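Local coordinates for extracellular ligand-binding receptor (Desulfohalobium retbaense DSM 5692, PDB 5ERE), which probably senses small extracellular solutes, binding 2-oxo-4-methylpentanoic acid in a periplasmic-binding-protein-like domain and carrying cytosine in a tandem PAS sensor region, at residues A[237-241]-A[256-260]; A[25-31]-A[260-264]; A[51-55]-A[81-85]. All coordinates share one frame. Numbering follows the deposited sequence.

Contact 1 of 3, residues A[237-241]-A[256-260]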
loop_
_atom_site.group_PDB
_atom_site.type_symbol
_atom_site.label_atom_id
_atom_site.label_comp_id
_atom_site.label_asym_id
_atom_site.label_seq_id
_atom_site.Cartn_x
_atom_site.Cartn_y
_atom_site.Cartn_z
ATOM N N ASP A 237 2.708 22.200 2.516
ATOM C CA ASP A 237 3.449 23.317 1.948
ATOM C C ASP A 237 2.776 23.951 0.750
ATOM O O ASP A 237 3.198 25.009 0.290
ATOM C CB ASP A 237 4.859 22.867 1.581
ATOM C CG ASP A 237 5.696 22.545 2.815
ATOM O OD1 ASP A 237 5.307 22.978 3.927
ATOM O OD2 ASP A 237 6.737 21.864 2.679
ATOM N N HIS A 238 1.706 23.351 0.261
ATOM C CA HIS A 238 1.066 23.890 -0.927
ATOM C C HIS A 238 0.340 25.194 -0.586
ATOM O O HIS A 238 -0.295 25.267 0.459
ATOM C CB HIS A 238 0.086 22.869 -1.514
ATOM C CG HIS A 238 -0.371 23.216 -2.890
ATOM N ND1 HIS A 238 -1.395 24.106 -3.128
ATOM C CD2 HIS A 238 0.054 22.801 -4.107
ATOM C CE1 HIS A 238 -1.575 24.236 -4.433
ATOM N NE2 HIS A 238 -0.711 23.450 -5.048
ATOM N N PRO A 239 0.429 26.220 -1.456
ATOM C CA PRO A 239 -0.235 27.511 -1.239
ATOM C C PRO A 239 -1.744 27.483 -0.985
ATOM O O PRO A 239 -2.261 28.449 -0.441
ATOM C CB PRO A 239 0.032 28.256 -2.553
ATOM C CG PRO A 239 1.285 27.679 -3.043
ATOM C CD PRO A 239 1.223 26.245 -2.703
ATOM N N PHE A 240 -2.433 26.430 -1.412
ATOM C CA PHE A 240 -3.858 26.275 -1.160
ATOM C C PHE A 240 -4.172 26.177 0.332
ATOM O O PHE A 240 -5.128 26.779 0.769
ATOM C CB PHE A 240 -4.403 25.027 -1.852
ATOM C CG PHE A 240 -5.814 24.668 -1.434
ATOM C CD1 PHE A 240 -6.896 25.414 -1.871
ATOM C CD2 PHE A 240 -6.043 23.622 -0.581
ATOM C CE1 PHE A 240 -8.190 25.084 -1.472
ATOM C CE2 PHE A 240 -7.326 23.286 -0.198
ATOM C CZ PHE A 240 -8.392 24.023 -0.649
HETATM N N MSE A 241 -3.375 25.420 1.084
HETATM C CA MSE A 241 -3.570 25.249 2.547
HETATM C C MSE A 241 -3.717 26.607 3.229
HETATM O O MSE A 241 -4.707 26.904 3.880
HETATM C CB MSE A 241 -2.381 24.536 3.209
HETATM C CG MSE A 241 -1.901 23.312 2.546
HETATM SE SE MSE A 241 -3.314 22.037 2.509
HETATM C CE MSE A 241 -3.070 21.789 0.612
ATOM N N GLY A 256 -11.387 19.237 0.879
ATOM C CA GLY A 256 -11.004 20.519 0.306
ATOM C C GLY A 256 -9.820 20.403 -0.645
ATOM O O GLY A 256 -9.857 20.920 -1.764
ATOM N N VAL A 257 -8.766 19.734 -0.196
ATOM C CA VAL A 257 -7.537 19.590 -0.981
ATOM C C VAL A 257 -7.848 18.886 -2.301
ATOM O O VAL A 257 -7.422 19.321 -3.386
ATOM C CB VAL A 257 -6.459 18.791 -0.194
ATOM C CG1 VAL A 257 -5.256 18.402 -1.097
ATOM C CG2 VAL A 257 -6.009 19.558 1.022
ATOM N N GLU A 258 -8.595 17.800 -2.202
ATOM C CA GLU A 258 -9.020 17.050 -3.360
ATOM C C GLU A 258 -9.871 17.874 -4.323
ATOM O O GLU A 258 -9.749 17.753 -5.544
ATOM C CB GLU A 258 -9.840 15.807 -2.926
ATOM C CG GLU A 258 -10.310 14.956 -4.097
ATOM C CD GLU A 258 -11.244 13.793 -3.663
ATOM O OE1 GLU A 258 -12.220 14.055 -2.903
ATOM O OE2 GLU A 258 -10.991 12.644 -4.102
ATOM N N ALA A 259 -10.800 18.629 -3.763
ATOM C CA ALA A 259 -11.723 19.387 -4.560
ATOM C C ALA A 259 -10.962 20.542 -5.255
ATOM O O ALA A 259 -11.251 20.852 -6.403
ATOM C CB ALA A 259 -12.848 19.909 -3.729
ATOM N N TYR A 260 -9.963 21.113 -4.586
ATOM C CA TYR A 260 -9.128 22.125 -5.192
ATOM C C TYR A 260 -8.370 21.562 -6.410
ATOM O O TYR A 260 -8.295 22.224 -7.454
ATOM C CB TYR A 260 -8.118 22.710 -4.165
ATOM C CG TYR A 260 -7.173 23.711 -4.765
ATOM C CD1 TYR A 260 -7.534 25.048 -4.869
ATOM C CD2 TYR A 260 -5.915 23.325 -5.240
ATOM C CE1 TYR A 260 -6.662 25.999 -5.446
ATOM C CE2 TYR A 260 -5.040 24.265 -5.816
ATOM C CZ TYR A 260 -5.421 25.590 -5.907
ATOM O OH TYR A 260 -4.559 26.525 -6.451
#
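The first turn of helix 239-248 approaches one turn of helix 254-271. The backbones are nearest at Phe240 and Val257, with CA atoms 7.6 Å apart. His238 is the N-cap residue of the first helix. Its ND1 accepts a hydrogen bond from Phe240 N at 3.1 Å, which holds the imidazole beside the start of the helix. No hydrogen bond crosses between the segments, so the contact rests on apolar and aromatic packing. Phe240 and Tyr260 each lay their CB over the other's ring in reciprocal CH-pi contacts, and the two ring planes are 31° apart. His238 completes an aromatic cluster, with CE1 3.7 Å from Tyr260 CE2. The far end of the Phe240 ring reaches the backbone of Gly256, with CZ 3.6 Å from Gly256 O. The selenomethionine Met241 places CE 3.7 Å from Val257 CG2. Helix 15-32 packs against the same group, through Ala24 and Leu27 on Phe240 and Ala28 on Tyr260, so three helices meet here.

Contact 2 of 3, residues A[25-31]-A[260-264]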
loop_
_atom_site.group_PDB
_atom_site.type_symbol
_atom_site.label_atom_id
_atom_site.label_comp_id
_atom_site.label_asym_id
_atom_site.label_seq_id
_atom_site.Cartn_x
_atom_site.Cartn_y
_atom_site.Cartn_z
ATOM N N VAL A 25 -13.796 24.763 -3.853
ATOM C CA VAL A 25 -14.181 24.933 -5.240
ATOM C C VAL A 25 -14.299 26.399 -5.599
ATOM O O VAL A 25 -13.869 26.808 -6.676
ATOM C CB VAL A 25 -15.493 24.226 -5.518
ATOM C CG1 VAL A 25 -16.123 24.695 -6.805
ATOM C CG2 VAL A 25 -15.228 22.748 -5.583
ATOM N N GLU A 26 -14.886 27.176 -4.701
ATOM C CA GLU A 26 -15.095 28.581 -4.962
ATOM C C GLU A 26 -13.784 29.314 -4.889
ATOM O O GLU A 26 -13.544 30.188 -5.713
ATOM C CB GLU A 26 -16.106 29.192 -4.014
ATOM C CG GLU A 26 -17.476 28.542 -4.199
ATOM C CD GLU A 26 -18.622 29.504 -4.099
ATOM O OE1 GLU A 26 -18.947 30.126 -5.136
ATOM O OE2 GLU A 26 -19.196 29.615 -2.992
ATOM N N LEU A 27 -12.920 28.936 -3.953
ATOM C CA LEU A 27 -11.597 29.556 -3.865
ATOM C C LEU A 27 -10.749 29.293 -5.138
ATOM O O LEU A 27 -10.092 30.196 -5.689
ATOM C CB LEU A 27 -10.895 29.044 -2.616
ATOM C CG LEU A 27 -9.552 29.668 -2.271
ATOM C CD1 LEU A 27 -9.737 31.115 -1.896
ATOM C CD2 LEU A 27 -8.983 28.921 -1.111
ATOM N N ALA A 28 -10.810 28.053 -5.610
ATOM C CA ALA A 28 -10.099 27.580 -6.783
ATOM C C ALA A 28 -10.544 28.304 -8.066
ATOM O O ALA A 28 -9.724 28.624 -8.940
ATOM C CB ALA A 28 -10.306 26.095 -6.927
ATOM N N LEU A 29 -11.843 28.559 -8.172
ATOM C CA LEU A 29 -12.401 29.147 -9.383
ATOM C C LEU A 29 -12.075 30.624 -9.500
ATOM O O LEU A 29 -11.775 31.108 -10.582
ATOM C CB LEU A 29 -13.914 28.972 -9.429
ATOM C CG LEU A 29 -14.350 28.095 -10.593
ATOM C CD1 LEU A 29 -13.892 26.691 -10.289
ATOM C CD2 LEU A 29 -15.849 28.161 -10.817
ATOM N N ALA A 30 -12.165 31.330 -8.378
ATOM C CA ALA A 30 -11.874 32.744 -8.338
ATOM C C ALA A 30 -10.467 33.042 -8.897
ATOM O O ALA A 30 -10.303 33.975 -9.674
ATOM C CB ALA A 30 -12.012 33.256 -6.918
ATOM N N GLU A 31 -9.480 32.222 -8.527
ATOM C CA GLU A 31 -8.084 32.454 -8.903
ATOM C C GLU A 31 -7.745 32.004 -10.329
ATOM O O GLU A 31 -6.951 32.653 -11.009
ATOM C CB GLU A 31 -7.137 31.752 -7.908
ATOM C CG GLU A 31 -7.141 30.224 -7.952
ATOM C CD GLU A 31 -5.825 29.597 -7.499
ATOM O OE1 GLU A 31 -5.457 29.739 -6.311
ATOM O OE2 GLU A 31 -5.160 28.952 -8.344
ATOM N N TYR A 260 -9.963 21.113 -4.586
ATOM C CA TYR A 260 -9.128 22.125 -5.192
ATOM C C TYR A 260 -8.370 21.562 -6.410
ATOM O O TYR A 260 -8.295 22.224 -7.454
ATOM C CB TYR A 260 -8.118 22.710 -4.165
ATOM C CG TYR A 260 -7.173 23.711 -4.765
ATOM C CD1 TYR A 260 -7.534 25.048 -4.869
ATOM C CD2 TYR A 260 -5.915 23.325 -5.240
ATOM C CE1 TYR A 260 -6.662 25.999 -5.446
ATOM C CE2 TYR A 260 -5.040 24.265 -5.816
ATOM C CZ TYR A 260 -5.421 25.590 -5.907
ATOM O OH TYR A 260 -4.559 26.525 -6.451
ATOM N N ASP A 261 -7.783 20.369 -6.298
ATOM C CA ASP A 261 -7.085 19.797 -7.460
ATOM C C ASP A 261 -8.028 19.423 -8.602
ATOM O O ASP A 261 -7.652 19.518 -9.792
ATOM C CB ASP A 261 -6.260 18.570 -7.096
ATOM C CG ASP A 261 -4.952 18.914 -6.416
ATOM O OD1 ASP A 261 -4.685 20.117 -6.196
ATOM O OD2 ASP A 261 -4.193 17.967 -6.095
ATOM N N LEU A 262 -9.239 19.019 -8.278
ATOM C CA LEU A 262 -10.227 18.809 -9.318
ATOM C C LEU A 262 -10.491 20.090 -10.095
ATOM O O LEU A 262 -10.539 20.060 -11.321
ATOM C CB LEU A 262 -11.540 18.321 -8.744
ATOM C CG LEU A 262 -12.690 18.449 -9.757
ATOM C CD1 LEU A 262 -12.394 17.561 -10.931
ATOM C CD2 LEU A 262 -13.946 18.029 -9.110
ATOM N N CYS A 263 -10.716 21.208 -9.398
ATOM C CA CYS A 263 -10.997 22.468 -10.123
ATOM C C CYS A 263 -9.837 22.915 -10.940
ATOM O O CYS A 263 -10.027 23.400 -12.057
ATOM C CB CYS A 263 -11.422 23.606 -9.200
ATOM S SG CYS A 263 -12.894 23.206 -8.319
ATOM N N THR A 264 -8.635 22.780 -10.400
ATOM C CA THR A 264 -7.429 23.236 -11.107
ATOM C C THR A 264 -7.280 22.510 -12.441
ATOM O O THR A 264 -7.059 23.115 -13.493
ATOM C CB THR A 264 -6.174 22.996 -10.220
ATOM O OG1 THR A 264 -6.215 23.925 -9.129
ATOM C CG2 THR A 264 -4.887 23.156 -10.994
#
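Tyr260 and Cys263, one turn apart on helix 254-271, carry most of this contact with helix 15-32. Tyr260 has a t chi1, and chi2 is near 86°. This sends the ring along the flank of the other helix, with CD1 3.6 Å from Ala28 CB. At the tip, Tyr260 OH donates a hydrogen bond to Glu31 OE2 at 3.1 Å. Chi1 in p brings the Glu31 carboxylate here; its exposed, poorly ordered position is less certain. Cys263 is m, and its SG lies 3.6 Å from Val25 CG2. The small Ala28 lets the backbones come close: its CA is 5.8 Å from Tyr260 CA, and its CB is 3.6 Å from Cys263 CB. The short helix segments run at 31° to each other, with axes 8.7 Å apart. Both helices lie on one face of the parallel sheet of the N-terminal lobe, as in periplasmic binding proteins of the leucine-binding family. Val25 and Leu29 touch Ile38 of strand 37-42, while Leu262 reaches Val90 and Ile92 of strand 88-92. Leu29 has a chi1 of -116°, between wells, and its CD1 approaches Cys263 CB at 4.1 Å. On the other flank, Tyr260 meets the ring of Phe240 from helix 239-248.

Contact 3 of 3, residues A[51-55]-A[81-85]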
loop_
_atom_site.group_PDB
_atom_site.type_symbol
_atom_site.label_atom_id
_atom_site.label_comp_id
_atom_site.label_asym_id
_atom_site.label_seq_id
_atom_site.Cartn_x
_atom_site.Cartn_y
_atom_site.Cartn_z
ATOM N N VAL A 51 -29.649 10.947 -6.732
ATOM C CA VAL A 51 -30.055 10.632 -8.100
ATOM C C VAL A 51 -31.023 11.725 -8.561
ATOM O O VAL A 51 -30.939 12.213 -9.701
ATOM C CB VAL A 51 -30.672 9.219 -8.192
ATOM C CG1 VAL A 51 -31.373 8.978 -9.550
ATOM C CG2 VAL A 51 -29.576 8.171 -7.953
ATOM N N GLN A 52 -31.890 12.148 -7.646
ATOM C CA GLN A 52 -32.782 13.280 -7.879
ATOM C C GLN A 52 -32.028 14.578 -8.181
ATOM O O GLN A 52 -32.377 15.277 -9.131
ATOM C CB GLN A 52 -33.698 13.489 -6.669
ATOM C CG GLN A 52 -34.876 14.397 -6.940
ATOM C CD GLN A 52 -35.881 13.772 -7.874
ATOM O OE1 GLN A 52 -36.546 12.800 -7.516
ATOM N NE2 GLN A 52 -35.994 14.317 -9.084
ATOM N N ALA A 53 -31.005 14.912 -7.391
ATOM C CA ALA A 53 -30.178 16.099 -7.699
ATOM C C ALA A 53 -29.576 16.013 -9.102
ATOM O O ALA A 53 -29.618 16.976 -9.868
ATOM C CB ALA A 53 -29.062 16.283 -6.655
ATOM N N PHE A 54 -29.022 14.854 -9.450
ATOM C CA PHE A 54 -28.479 14.664 -10.789
ATOM C C PHE A 54 -29.537 14.878 -11.888
ATOM O O PHE A 54 -29.325 15.678 -12.809
ATOM C CB PHE A 54 -27.868 13.266 -10.930
ATOM C CG PHE A 54 -27.418 12.944 -12.330
ATOM C CD1 PHE A 54 -26.251 13.494 -12.841
ATOM C CD2 PHE A 54 -28.171 12.100 -13.141
ATOM C CE1 PHE A 54 -25.851 13.198 -14.136
ATOM C CE2 PHE A 54 -27.774 11.801 -14.426
ATOM C CZ PHE A 54 -26.616 12.345 -14.930
ATOM N N GLN A 55 -30.663 14.167 -11.793
ATOM C CA GLN A 55 -31.715 14.260 -12.809
ATOM C C GLN A 55 -32.218 15.706 -12.949
ATOM O O GLN A 55 -32.433 16.196 -14.065
ATOM C CB GLN A 55 -32.881 13.318 -12.471
ATOM C CG GLN A 55 -32.550 11.809 -12.514
ATOM C CD GLN A 55 -32.269 11.292 -13.925
ATOM O OE1 GLN A 55 -32.366 12.040 -14.902
ATOM N NE2 GLN A 55 -31.925 10.000 -14.035
ATOM N N LEU A 81 -25.782 6.488 -14.804
ATOM C CA LEU A 81 -26.706 7.479 -15.331
ATOM C C LEU A 81 -25.980 8.519 -16.174
ATOM O O LEU A 81 -26.421 8.839 -17.270
ATOM C CB LEU A 81 -27.462 8.161 -14.183
ATOM C CG LEU A 81 -28.230 7.184 -13.294
ATOM C CD1 LEU A 81 -28.976 7.893 -12.146
ATOM C CD2 LEU A 81 -29.210 6.415 -14.124
ATOM N N ALA A 82 -24.873 9.046 -15.662
ATOM C CA ALA A 82 -24.080 9.987 -16.437
ATOM C C ALA A 82 -23.601 9.325 -17.718
ATOM O O ALA A 82 -23.561 9.963 -18.769
ATOM C CB ALA A 82 -22.900 10.492 -15.629
ATOM N N ALA A 83 -23.231 8.051 -17.624
ATOM C CA ALA A 83 -22.728 7.329 -18.786
ATOM C C ALA A 83 -23.798 7.268 -19.875
ATOM O O ALA A 83 -23.529 7.633 -21.006
ATOM C CB ALA A 83 -22.282 5.937 -18.400
ATOM N N GLU A 84 -25.005 6.836 -19.506
ATOM C CA GLU A 84 -26.143 6.721 -20.426
ATOM C C GLU A 84 -26.507 8.055 -21.081
ATOM O O GLU A 84 -26.879 8.088 -22.251
ATOM C CB GLU A 84 -27.361 6.140 -19.675
ATOM C CG GLU A 84 -28.754 6.471 -20.230
ATOM C CD GLU A 84 -29.038 5.844 -21.586
ATOM O OE1 GLU A 84 -28.159 5.138 -22.126
ATOM O OE2 GLU A 84 -30.152 6.052 -22.111
ATOM N N LYS A 85 -26.407 9.150 -20.334
ATOM C CA LYS A 85 -26.741 10.464 -20.885
ATOM C C LYS A 85 -25.534 11.138 -21.521
ATOM O O LYS A 85 -25.620 12.276 -21.982
ATOM C CB LYS A 85 -27.325 11.361 -19.796
ATOM C CG LYS A 85 -28.592 10.800 -19.174
ATOM C CD LYS A 85 -29.286 11.810 -18.273
ATOM C CE LYS A 85 -30.591 11.239 -17.712
ATOM N NZ LYS A 85 -31.643 11.111 -18.758
#
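Phe54 is the main bump of helix 47-60 here, and it fits a hollow on helix 72-84. Its t chi1 points the ring straight across the gap. The hollow is lined by Leu81, Ala82 and Lys85, and Ile78, one turn back, also touches the ring. These four residues have the i, i+3, i+4, i+7 spacing of a knobs-into-holes site. Phe54 CE2 lies 3.7 Å from Leu81 CB and 4.1 Å from Lys85 CD. Phe54 CZ sits 3.8 Å from Ala82 CA. The small side chain of Ala82 leaves room for the ring tip to reach this backbone.

The fit also works in reverse. Leu81 is a bump that enters a hollow bounded by Val51, Phe54 and Gln55. Leu81 CD1 comes 3.7 Å from Val51 CG1 and 4.1 Å from Gln55 NE2. With both chi1 and chi2 in m, Gln55 folds its amide toward this groove. At the outer edge the long chain of Lys85 lies across the contact, and Lys85 CE is 3.4 Å from Gln55 OE1. No hydrogen bond crosses between the segments. The CA atoms stay 8.6 Å apart at both Val51 to Leu81 and Phe54 to Ala82, so side chains fill the space.

The two helices are successive in the alternating strand-helix order of the N-terminal lobe, with strand 64-70 between them. They lie side by side on the parallel sheet. Ala53 and Phe54 rest on Ile7 of strand 3-8, and Ala77 of helix 72-84 packs on Val51.

From the N terminus, helix 15-32 comes first and waits for its partner in contact 2. Contact 3 closes soon after, joining helices 47-60 and 72-84 across a connection of 25 residues that includes strand 64-70. The chain then passes through the second lobe. Contact 1 closes a short helical turnaround as the chain leaves strand 228-232 and returns. Contact 2 closes last; its long loop encloses contact 3 and ends on the same stretch as contact 1. Contacts 1 and 2 share Tyr260 and touch, so helices 15-32, 239-248 and 254-271 form one group. Contact 3 is separate, with nearest atoms about 13 Å from contact 2. It ties together helices on another part of the same lobe.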